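Local coordinates for protein AGR_C_1268p (Agrobacterium tumefaciens str. C58, PDB 2GHS) that is a regucalcin-like member of the SMP-30 family that probably binds one divalent cation per subunit and acts as a gluconolactonase, at residues Pro47-Glu52 against Thr289-Glu293; Asp189-Gly193 against Arg205-Ala210; Val196-Asn201 against Gly230-Gly234. All coordinates share one frame; numbering follows the deposited sequence.

Overall arrangement
All three contacts belong to one beta-propeller chain: interaction 2 lies within one sheet, while interactions 1 and 3 join strands of different sheets. Along the sequence, interaction 1 spans the widest gap, pairing 47-52 with 289-293, and both other contacts fall between its two segments. Interactions 2 and 3 use strand 192-197 at its two ends, and their centres are about 20 Å apart. Interactions 1 and 3, with centres about 17 Å apart, meet at the predicted metal site, where Glu52 OE2 and Asp233 OD2 are 4.1 Å apart. Both thus hold predicted metal ligands, whereas interaction 2, about 30 Å from interaction 1 between centres, lies away from the known and predicted sites.

Interaction 1: Pro47-Glu52 against Thr289-Glu293; sequences PMLLGE and TSARE. With EDO (1,2-ethanediol), chain D.
Pro47 lies over one face of the Arg292 guanidinium, its CB 3.3 Å from NE and above the centre of the group. Arg292 CB and CG pass near Met48 O, and CD approaches Pro47 CB. The chain is extended from CG to NE (chi2 -170°, chi3 172°), which carries the flat end across the proline ring; NH1 lies 3.7 Å from Pro47 CG. NE hydrogen-bonds to His306 O and NH2, weakly, to Pro304 O. At the base, Arg292 N donates to Leu49 O at 3.0 Å and weakly to Met48 O; Leu49 O also accepts a weak bond from Glu293 N. Gly51 N donates to Ser290 O at 3.2 Å, and Leu50 CD1 packs 3.7 Å from Ala291 CB. Glu52, a predicted ligand of the divalent cation, turns away from 289-293; its OE2 accepts a hydrogen bond from 1,2-ethanediol O2 at 2.9 Å. The diol, probably from the crystallisation liquor, is also hydrogen-bonded to Arg135, Asn137 and Asn182, predicted to bind substrate or metal. The contact joins two propeller sheets, bringing the residues leading into strand 51-57 beside strand 285-290 and what follows it. Trp248 of strand 243-248 packs on Leu50, Ala291 and Glu293.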
ATOM      1  N   PRO A  47      12.052  -5.079  12.801  1.00 12.32           N
ATOM      2  CA  PRO A  47      11.791  -3.723  12.288  1.00 13.38           C
ATOM      3  C   PRO A  47      12.151  -3.559  10.836  1.00 11.66           C
ATOM      4  O   PRO A  47      13.224  -3.992  10.389  1.00 13.42           O
ATOM      5  CB  PRO A  47      12.655  -2.814  13.181  1.00 17.17           C
ATOM      6  CG  PRO A  47      13.652  -3.718  13.834  1.00 17.40           C
ATOM      7  CD  PRO A  47      13.298  -5.155  13.603  1.00 15.54           C
HETATM    8  N   MSE A  48      11.271  -2.885  10.106  1.00 10.89           N
HETATM    9  CA  MSE A  48      11.477  -2.601   8.700  1.00  9.78           C
HETATM   10  C   MSE A  48      12.034  -1.210   8.538  1.00 13.05           C
HETATM   11  O   MSE A  48      11.500  -0.254   9.096  1.00 12.50           O
HETATM   12  CB  MSE A  48      10.150  -2.616   7.945  1.00 10.19           C
HETATM   13  CG  MSE A  48       9.359  -3.872   8.067  1.00  9.47           C
HETATM   14 SE   MSE A  48      10.181  -5.412   7.119  1.00 13.57          SE
HETATM   15  CE  MSE A  48      11.087  -6.165   8.620  1.00 15.23           C
ATOM     16  N   LEU A  49      13.073  -1.084   7.724  1.00 12.63           N
ATOM     17  CA  LEU A  49      13.568   0.247   7.353  1.00 11.21           C
ATOM     18  C   LEU A  49      12.462   0.994   6.625  1.00 11.01           C
ATOM     19  O   LEU A  49      12.163   2.145   6.957  1.00 11.65           O
ATOM     20  CB  LEU A  49      14.826   0.115   6.507  1.00 13.25           C
ATOM     21  CG  LEU A  49      15.450   1.390   6.009  1.00 17.78           C
ATOM     22  CD1 LEU A  49      15.871   2.206   7.201  1.00 21.56           C
ATOM     23  CD2 LEU A  49      16.628   1.008   5.078  1.00 27.12           C
ATOM     24  N   LEU A  50      11.798   0.322   5.679  1.00 10.92           N
ATOM     25  CA  LEU A  50      10.679   0.942   4.968  1.00 10.87           C
ATOM     26  C   LEU A  50       9.656  -0.139   4.647  1.00 10.64           C
ATOM     27  O   LEU A  50       9.620  -0.703   3.536  1.00  9.70           O
ATOM     28  CB  LEU A  50      11.165   1.700   3.722  1.00 12.53           C
ATOM     29  CG  LEU A  50      10.082   2.504   2.987  1.00 14.22           C
ATOM     30  CD1 LEU A  50       9.320   3.372   3.926  1.00 20.61           C
ATOM     31  CD2 LEU A  50      10.667   3.340   1.839  1.00 13.96           C
ATOM     32  N   GLY A  51       8.847  -0.469   5.652  1.00 11.68           N
ATOM     33  CA  GLY A  51       7.822  -1.454   5.484  1.00 10.42           C
ATOM     34  C   GLY A  51       6.737  -0.868   4.618  1.00 10.34           C
ATOM     35  O   GLY A  51       6.299   0.274   4.887  1.00 13.12           O
ATOM     36  N   GLU A  52       6.303  -1.605   3.580  1.00  9.80           N
ATOM     37  CA  GLU A  52       5.294  -1.085   2.643  1.00 10.83           C
ATOM     38  C   GLU A  52       4.587  -2.157   1.837  1.00  9.55           C
ATOM     39  O   GLU A  52       5.002  -3.332   1.813  1.00  8.72           O
ATOM     40  CB  GLU A  52       5.937  -0.094   1.635  1.00 14.80           C
ATOM     41  CG  GLU A  52       5.754   1.417   1.908  1.00 21.07           C
ATOM     42  CD  GLU A  52       4.296   1.955   1.744  1.00 24.08           C
ATOM     43  OE1 GLU A  52       3.359   1.120   1.522  1.00 27.70           O
ATOM     44  OE2 GLU A  52       4.120   3.219   1.852  1.00 33.22           O
ATOM     45  N   THR A 289       1.775  -1.604   8.531  1.00  7.14           N
ATOM     46  CA  THR A 289       3.217  -1.500   8.435  1.00  6.25           C
ATOM     47  C   THR A 289       3.703  -0.132   8.870  1.00  6.50           C
ATOM     48  O   THR A 289       2.969   0.877   8.871  1.00  6.60           O
ATOM     49  CB  THR A 289       3.731  -1.778   7.009  1.00  7.60           C
ATOM     50  OG1 THR A 289       2.985  -1.021   6.055  1.00  7.91           O
ATOM     51  CG2 THR A 289       3.548  -3.248   6.670  1.00  9.31           C
ATOM     52  N   SER A 290       4.986  -0.104   9.181  1.00  4.20           N
ATOM     53  CA  SER A 290       5.653   1.138   9.559  1.00  4.32           C
ATOM     54  C   SER A 290       7.135   1.141   9.122  1.00  5.96           C
ATOM     55  O   SER A 290       7.633   0.190   8.522  1.00  8.81           O
ATOM     56  CB  SER A 290       5.531   1.411  11.067  1.00  5.99           C
ATOM     57  OG  SER A 290       6.279   0.486  11.842  1.00  7.31           O
ATOM     58  N   ALA A 291       7.793   2.255   9.370  1.00  6.75           N
ATOM     59  CA  ALA A 291       9.160   2.474   8.866  1.00  6.15           C
ATOM     60  C   ALA A 291      10.087   3.053   9.934  1.00  7.22           C
ATOM     61  O   ALA A 291       9.653   3.748  10.856  1.00  7.71           O
ATOM     62  CB  ALA A 291       9.136   3.438   7.641  1.00  6.48           C
ATOM     63  N   ARG A 292      11.391   2.764   9.777  1.00  7.49           N
ATOM     64  CA  ARG A 292      12.469   3.415  10.523  1.00  8.62           C
ATOM     65  C   ARG A 292      13.234   4.447   9.683  1.00  7.59           C
ATOM     66  O   ARG A 292      14.130   5.123  10.187  1.00 12.13           O
ATOM     67  CB  ARG A 292      13.482   2.375  11.011  1.00 12.50           C
ATOM     68  CG  ARG A 292      13.018   1.645  12.204  1.00  8.27           C
ATOM     69  CD  ARG A 292      14.097   0.770  12.849  1.00 10.66           C
ATOM     70  NE  ARG A 292      13.509   0.286  14.096  1.00  9.76           N
ATOM     71  CZ  ARG A 292      14.133  -0.379  15.053  1.00 15.41           C
ATOM     72  NH1 ARG A 292      15.420  -0.682  14.951  1.00 11.00           N
ATOM     73  NH2 ARG A 292      13.441  -0.739  16.126  1.00 13.54           N
ATOM     74  N   GLU A 293      12.915   4.531   8.393  1.00 11.78           N
ATOM     75  CA  GLU A 293      13.681   5.370   7.452  1.00 13.18           C
ATOM     76  C   GLU A 293      13.832   6.796   7.984  1.00 15.44           C
ATOM     77  O   GLU A 293      12.863   7.406   8.432  1.00 17.41           O
ATOM     78  CB  GLU A 293      13.002   5.385   6.073  1.00 13.30           C
ATOM     79  CG  GLU A 293      13.745   6.131   4.939  1.00 18.87           C
ATOM     80  CD  GLU A 293      12.821   6.463   3.758  1.00 26.57           C
ATOM     81  OE1 GLU A 293      11.587   6.490   3.941  1.00 29.76           O
ATOM     82  OE2 GLU A 293      13.324   6.719   2.642  1.00 22.83           O
TER
HETATM   83  C1  EDO D 317       7.338   6.694   0.555  1.00 38.38           C
HETATM   84  O1  EDO D 317       7.857   5.400   0.234  1.00 27.71           O
HETATM   85  C2  EDO D 317       6.106   6.472   1.443  1.00 35.85           C
HETATM   86  O2  EDO D 317       5.081   5.731   0.740  1.00 25.51           O

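Interaction 2: Asp189-Gly193 against Arg205-Ala210; sequences DGTTG and RVPLDA
With CG anti to its carbonyl carbon (chi1 -48°) and chi2 at -179°, Leu208 reaches across to the backbone of Thr192 and Gly193, where CD1 comes within 3.5 Å of Gly193 N. In Thr192, chi1 of -60° sets OG1 anti to the carbonyl carbon and leaves CG2 anti to the backbone N. The Thr192 and Arg205 side chains cross obliquely, with CG2 3.9 Å from Arg205 CB, while OG1 is weakly linked through a water to Arg205 NH1. The backbones are joined by three hydrogen bonds. Gly193 N reaches Val206 O at 2.8 Å and Val206 N returns to Gly193 O at 2.7 Å, so these residues form a hydrogen-bonded antiparallel pair. Leu208 N meets Thr191 O at 2.8 Å. Beyond this ladder, Ala210 packs its CB 3.6 Å from Asp189 O and 3.9 Å from Thr191 CG2. Asp189 OD1 accepts from Thr191 N at 3.0 Å, forming an Asx turn just before the strand. Leu208 touches Phe186 and Val206 touches Phe175, both of strand 170-186. Strands 192-197 and 202-207 thus form a beta hairpin, the up-and-down antiparallel unit from which propeller blades are built.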
ATOM      1  N   ASP A 189     -17.819  -0.713  -5.308  1.00 13.04           N
ATOM      2  CA  ASP A 189     -18.288  -1.173  -6.607  1.00 12.30           C
ATOM      3  C   ASP A 189     -17.300  -0.960  -7.731  1.00 11.65           C
ATOM      4  O   ASP A 189     -17.639  -1.252  -8.868  1.00 12.16           O
ATOM      5  CB  ASP A 189     -19.642  -0.603  -6.915  1.00 12.51           C
ATOM      6  CG  ASP A 189     -19.644   0.874  -7.130  1.00 18.38           C
ATOM      7  OD1 ASP A 189     -18.598   1.542  -7.094  1.00 21.56           O
ATOM      8  OD2 ASP A 189     -20.780   1.395  -7.294  1.00 30.69           O
ATOM      9  N   GLY A 190     -16.088  -0.495  -7.425  1.00  9.67           N
ATOM     10  CA  GLY A 190     -15.058  -0.293  -8.464  1.00  8.80           C
ATOM     11  C   GLY A 190     -15.239   0.947  -9.330  1.00 12.46           C
ATOM     12  O   GLY A 190     -14.447   1.163 -10.359  1.00 15.73           O
ATOM     13  N   THR A 191     -16.226   1.769  -8.988  1.00  7.87           N
ATOM     14  CA  THR A 191     -16.571   2.938  -9.797  1.00  7.71           C
ATOM     15  C   THR A 191     -15.877   4.259  -9.408  1.00  7.55           C
ATOM     16  O   THR A 191     -16.046   5.280 -10.116  1.00  9.71           O
ATOM     17  CB  THR A 191     -18.078   3.177  -9.839  1.00 11.19           C
ATOM     18  OG1 THR A 191     -18.549   3.402  -8.509  1.00 14.31           O
ATOM     19  CG2 THR A 191     -18.796   2.011 -10.452  1.00 13.25           C
ATOM     20  N   THR A 192     -15.129   4.247  -8.290  1.00 11.06           N
ATOM     21  CA  THR A 192     -14.334   5.392  -7.871  1.00  9.19           C
ATOM     22  C   THR A 192     -12.955   4.916  -7.460  1.00  9.69           C
ATOM     23  O   THR A 192     -12.807   3.904  -6.756  1.00  9.46           O
ATOM     24  CB  THR A 192     -14.988   6.129  -6.688  1.00 12.43           C
ATOM     25  OG1 THR A 192     -16.285   6.590  -7.087  1.00 11.74           O
ATOM     26  CG2 THR A 192     -14.210   7.344  -6.253  1.00 13.74           C
ATOM     27  N   GLY A 193     -11.953   5.665  -7.889  1.00  8.83           N
ATOM     28  CA  GLY A 193     -10.607   5.485  -7.408  1.00 10.73           C
ATOM     29  C   GLY A 193     -10.172   6.668  -6.600  1.00  9.71           C
ATOM     30  O   GLY A 193     -10.662   7.797  -6.785  1.00 13.13           O
ATOM     31  N   ARG A 205     -10.563  11.910  -5.616  1.00  9.76           N
ATOM     32  CA  ARG A 205     -11.416  10.846  -6.109  1.00  9.75           C
ATOM     33  C   ARG A 205     -11.544  10.958  -7.614  1.00 11.42           C
ATOM     34  O   ARG A 205     -11.544  12.075  -8.173  1.00  9.75           O
ATOM     35  CB  ARG A 205     -12.792  10.889  -5.423  1.00 11.86           C
ATOM     36  CG  ARG A 205     -13.640  12.092  -5.711  1.00 11.21           C
ATOM     37  CD  ARG A 205     -15.147  11.970  -5.215  1.00 12.12           C
ATOM     38  NE  ARG A 205     -15.909  13.178  -5.543  1.00 13.46           N
ATOM     39  CZ  ARG A 205     -16.429  13.489  -6.739  1.00 16.99           C
ATOM     40  NH1 ARG A 205     -16.319  12.659  -7.779  1.00 19.04           N
ATOM     41  NH2 ARG A 205     -17.062  14.650  -6.899  1.00 15.43           N
ATOM     42  N   VAL A 206     -11.640   9.804  -8.263  1.00 11.12           N
ATOM     43  CA  VAL A 206     -11.641   9.695  -9.709  1.00 11.82           C
ATOM     44  C   VAL A 206     -12.802   8.754 -10.142  1.00  9.42           C
ATOM     45  O   VAL A 206     -12.858   7.610  -9.747  1.00 10.42           O
ATOM     46  CB  VAL A 206     -10.292   9.073 -10.218  1.00 13.38           C
ATOM     47  CG1 VAL A 206     -10.215   9.131 -11.756  1.00 14.81           C
ATOM     48  CG2 VAL A 206      -9.123   9.765  -9.622  1.00 16.70           C
ATOM     49  N   PRO A 207     -13.737   9.233 -10.990  1.00  8.83           N
ATOM     50  CA  PRO A 207     -14.750   8.330 -11.499  1.00 10.06           C
ATOM     51  C   PRO A 207     -14.160   7.372 -12.513  1.00 10.49           C
ATOM     52  O   PRO A 207     -13.322   7.787 -13.330  1.00  8.24           O
ATOM     53  CB  PRO A 207     -15.780   9.293 -12.125  1.00 10.52           C
ATOM     54  CG  PRO A 207     -15.075  10.486 -12.416  1.00 16.33           C
ATOM     55  CD  PRO A 207     -13.911  10.593 -11.492  1.00  8.62           C
ATOM     56  N   LEU A 208     -14.507   6.082 -12.367  1.00  9.15           N
ATOM     57  CA  LEU A 208     -13.935   5.015 -13.171  1.00  7.74           C
ATOM     58  C   LEU A 208     -15.006   4.212 -13.851  1.00  9.27           C
ATOM     59  O   LEU A 208     -16.142   4.153 -13.398  1.00  8.95           O
ATOM     60  CB  LEU A 208     -13.152   4.016 -12.291  1.00  8.39           C
ATOM     61  CG  LEU A 208     -12.149   4.548 -11.278  1.00  9.32           C
ATOM     62  CD1 LEU A 208     -11.473   3.427 -10.532  1.00 10.99           C
ATOM     63  CD2 LEU A 208     -11.152   5.435 -11.999  1.00 10.73           C
ATOM     64  N   ASP A 209     -14.601   3.596 -14.961  1.00  9.43           N
ATOM     65  CA  ASP A 209     -15.285   2.455 -15.606  1.00  8.50           C
ATOM     66  C   ASP A 209     -14.971   1.218 -14.783  1.00  9.96           C
ATOM     67  O   ASP A 209     -13.792   0.751 -14.724  1.00 10.09           O
ATOM     68  CB  ASP A 209     -14.753   2.322 -17.047  1.00 10.55           C
ATOM     69  CG  ASP A 209     -15.419   1.212 -17.857  1.00 11.81           C
ATOM     70  OD1 ASP A 209     -16.050   0.307 -17.245  1.00 15.26           O
ATOM     71  OD2 ASP A 209     -15.234   1.219 -19.121  1.00 11.60           O
ATOM     72  N   ALA A 210     -15.977   0.689 -14.103  1.00  9.84           N
ATOM     73  CA  ALA A 210     -15.750  -0.475 -13.219  1.00  9.76           C
ATOM     74  C   ALA A 210     -15.244  -1.694 -13.972  1.00 11.42           C
ATOM     75  O   ALA A 210     -14.597  -2.556 -13.358  1.00 11.11           O
ATOM     76  CB  ALA A 210     -16.988  -0.841 -12.393  1.00 13.46           C
TER
HETATM   77  O   HOH W   1     -15.801   9.744  -8.171  1.00 23.43           O

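Interaction 3: Val196-Asn201 against Gly230-Gly234; sequences VDTKVN and GGMDG
Thr198 and Asn201 bond to the backbone of strand 231-237, joining neighbouring sheets of the beta-propeller just after strand 192-197 ends. The Thr198 hydroxyl lies anti to its carbonyl carbon (chi1 -57°), a setting that directs OG1 at Met232 O, to which it donates at 2.7 Å. OG1 is also bonded to Asn182 ND2, so this hydroxyl ties the strand to a predicted metal ligand. The same rotamer places CG2 anti to the backbone N, 3.7 Å from Gly231 CA and 3.6 Å from Asp233 OD1. Asp233 is both a predicted metal ligand and the predicted proton donor/acceptor, and Thr198 crosses it obliquely. The Asn201 amide clasps the opposing backbone at two points: OD1 accepts from Met232 N at 2.9 Å, nearly straight at 167°, and ND2 donates to Gly230 O. These two bonds probably fix which way round the amide lies. Val196 crosses Met232 at about a right angle, its CG1 3.4 Å from Met232 O. The selenomethionine chain of Met232 also passes close to the Asn201 amide. Its two nearest approaches there are CG at 3.3 Å and CB at 3.5 Å from Asn201 OD1.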
ATOM      1  N   VAL A 196      -3.464  10.119  -3.613  1.00  9.66           N
ATOM      2  CA  VAL A 196      -2.954  11.357  -3.046  1.00  9.64           C
ATOM      3  C   VAL A 196      -1.518  11.538  -3.508  1.00 12.63           C
ATOM      4  O   VAL A 196      -0.861  10.569  -3.874  1.00 11.86           O
ATOM      5  CB  VAL A 196      -2.966  11.326  -1.475  1.00  8.17           C
ATOM      6  CG1 VAL A 196      -1.841  10.423  -0.859  1.00 10.57           C
ATOM      7  CG2 VAL A 196      -2.900  12.730  -0.866  1.00 11.07           C
ATOM      8  N   ASP A 197      -1.060  12.787  -3.482  1.00 11.66           N
ATOM      9  CA  ASP A 197       0.372  13.109  -3.574  1.00  9.44           C
ATOM     10  C   ASP A 197       0.703  13.458  -2.122  1.00 11.16           C
ATOM     11  O   ASP A 197       0.208  14.449  -1.579  1.00 10.65           O
ATOM     12  CB  ASP A 197       0.625  14.258  -4.512  1.00 10.79           C
ATOM     13  CG  ASP A 197       2.099  14.652  -4.586  1.00 14.11           C
ATOM     14  OD1 ASP A 197       2.931  14.194  -3.749  1.00 10.27           O
ATOM     15  OD2 ASP A 197       2.416  15.456  -5.492  1.00 11.61           O
ATOM     16  N   THR A 198       1.495  12.622  -1.464  1.00  9.09           N
ATOM     17  CA  THR A 198       1.792  12.803  -0.025  1.00 11.57           C
ATOM     18  C   THR A 198       2.400  14.168   0.289  1.00 14.46           C
ATOM     19  O   THR A 198       2.238  14.670   1.373  1.00 14.54           O
ATOM     20  CB  THR A 198       2.692  11.669   0.501  1.00 12.90           C
ATOM     21  OG1 THR A 198       2.057  10.404   0.265  1.00  9.69           O
ATOM     22  CG2 THR A 198       2.933  11.778   2.014  1.00 13.08           C
ATOM     23  N   LYS A 199       3.090  14.771  -0.670  1.00 11.08           N
ATOM     24  CA  LYS A 199       3.646  16.110  -0.459  1.00 12.42           C
ATOM     25  C   LYS A 199       2.580  17.235  -0.443  1.00 15.15           C
ATOM     26  O   LYS A 199       2.865  18.358   0.007  1.00 16.12           O
ATOM     27  CB  LYS A 199       4.692  16.414  -1.526  1.00 13.72           C
ATOM     28  CG  LYS A 199       5.934  15.533  -1.442  1.00 19.23           C
ATOM     29  N   VAL A 200       1.375  16.931  -0.942  1.00 14.03           N
ATOM     30  CA  VAL A 200       0.293  17.893  -1.117  1.00 14.76           C
ATOM     31  C   VAL A 200      -0.856  17.605  -0.144  1.00 14.05           C
ATOM     32  O   VAL A 200      -1.444  18.532   0.445  1.00 11.45           O
ATOM     33  CB  VAL A 200      -0.201  17.849  -2.581  1.00 14.44           C
ATOM     34  CG1 VAL A 200      -1.486  18.657  -2.774  1.00 18.01           C
ATOM     35  CG2 VAL A 200       0.908  18.307  -3.547  1.00 19.18           C
ATOM     36  N   ASN A 201      -1.138  16.325   0.093  1.00 11.65           N
ATOM     37  CA  ASN A 201      -2.137  15.901   1.084  1.00 10.89           C
ATOM     38  C   ASN A 201      -3.569  16.302   0.710  1.00 10.96           C
ATOM     39  O   ASN A 201      -4.408  16.550   1.583  1.00 11.39           O
ATOM     40  CB  ASN A 201      -1.799  16.412   2.498  1.00 13.14           C
ATOM     41  CG  ASN A 201      -0.937  15.442   3.309  1.00 19.71           C
ATOM     42  OD1 ASN A 201      -0.823  14.248   2.992  1.00 13.65           O
ATOM     43  ND2 ASN A 201      -0.315  15.970   4.358  1.00 21.24           N
ATOM     44  N   GLY A 230       1.594  15.435   9.441  1.00 10.47           N
ATOM     45  CA  GLY A 230       1.777  14.111   8.882  1.00 10.84           C
ATOM     46  C   GLY A 230       1.393  14.010   7.406  1.00 13.22           C
ATOM     47  O   GLY A 230       0.753  14.903   6.852  1.00 15.40           O
ATOM     48  N   GLY A 231       1.811  12.921   6.788  1.00 10.86           N
ATOM     49  CA  GLY A 231       1.615  12.643   5.366  1.00  9.76           C
ATOM     50  C   GLY A 231       0.648  11.511   5.127  1.00 11.12           C
ATOM     51  O   GLY A 231       0.745  10.495   5.799  1.00 14.04           O
HETATM   52  N   MSE A 232      -0.277  11.692   4.192  1.00  9.78           N
HETATM   53  CA  MSE A 232      -1.214  10.620   3.842  1.00  9.06           C
HETATM   54  C   MSE A 232      -0.446   9.585   3.037  1.00 10.12           C
HETATM   55  O   MSE A 232       0.036   9.867   1.930  1.00 11.47           O
HETATM   56  CB  MSE A 232      -2.409  11.138   3.066  1.00 11.70           C
HETATM   57  CG  MSE A 232      -3.215  12.128   3.851  1.00 11.88           C
HETATM   58 SE   MSE A 232      -4.812  12.667   2.832  1.00 17.08          SE
HETATM   59  CE  MSE A 232      -6.074  11.388   3.565  1.00 24.63           C
ATOM     60  N   ASP A 233      -0.317   8.383   3.612  1.00  8.86           N
ATOM     61  CA  ASP A 233       0.449   7.321   2.972  1.00  9.17           C
ATOM     62  C   ASP A 233      -0.530   6.279   2.384  1.00 10.47           C
ATOM     63  O   ASP A 233      -1.484   6.669   1.721  1.00  9.42           O
ATOM     64  CB  ASP A 233       1.455   6.719   3.987  1.00  9.51           C
ATOM     65  CG  ASP A 233       2.830   7.326   3.877  1.00 21.40           C
ATOM     66  OD1 ASP A 233       2.948   8.545   3.565  1.00 21.31           O
ATOM     67  OD2 ASP A 233       3.797   6.580   4.109  1.00 21.94           O
ATOM     68  N   GLY A 234      -0.316   4.968   2.608  1.00  9.30           N
ATOM     69  CA  GLY A 234      -1.168   3.954   1.999  1.00  9.73           C
ATOM     70  C   GLY A 234      -2.551   3.930   2.595  1.00  8.36           C
ATOM     71  O   GLY A 234      -2.759   4.359   3.749  1.00  8.51           O
TER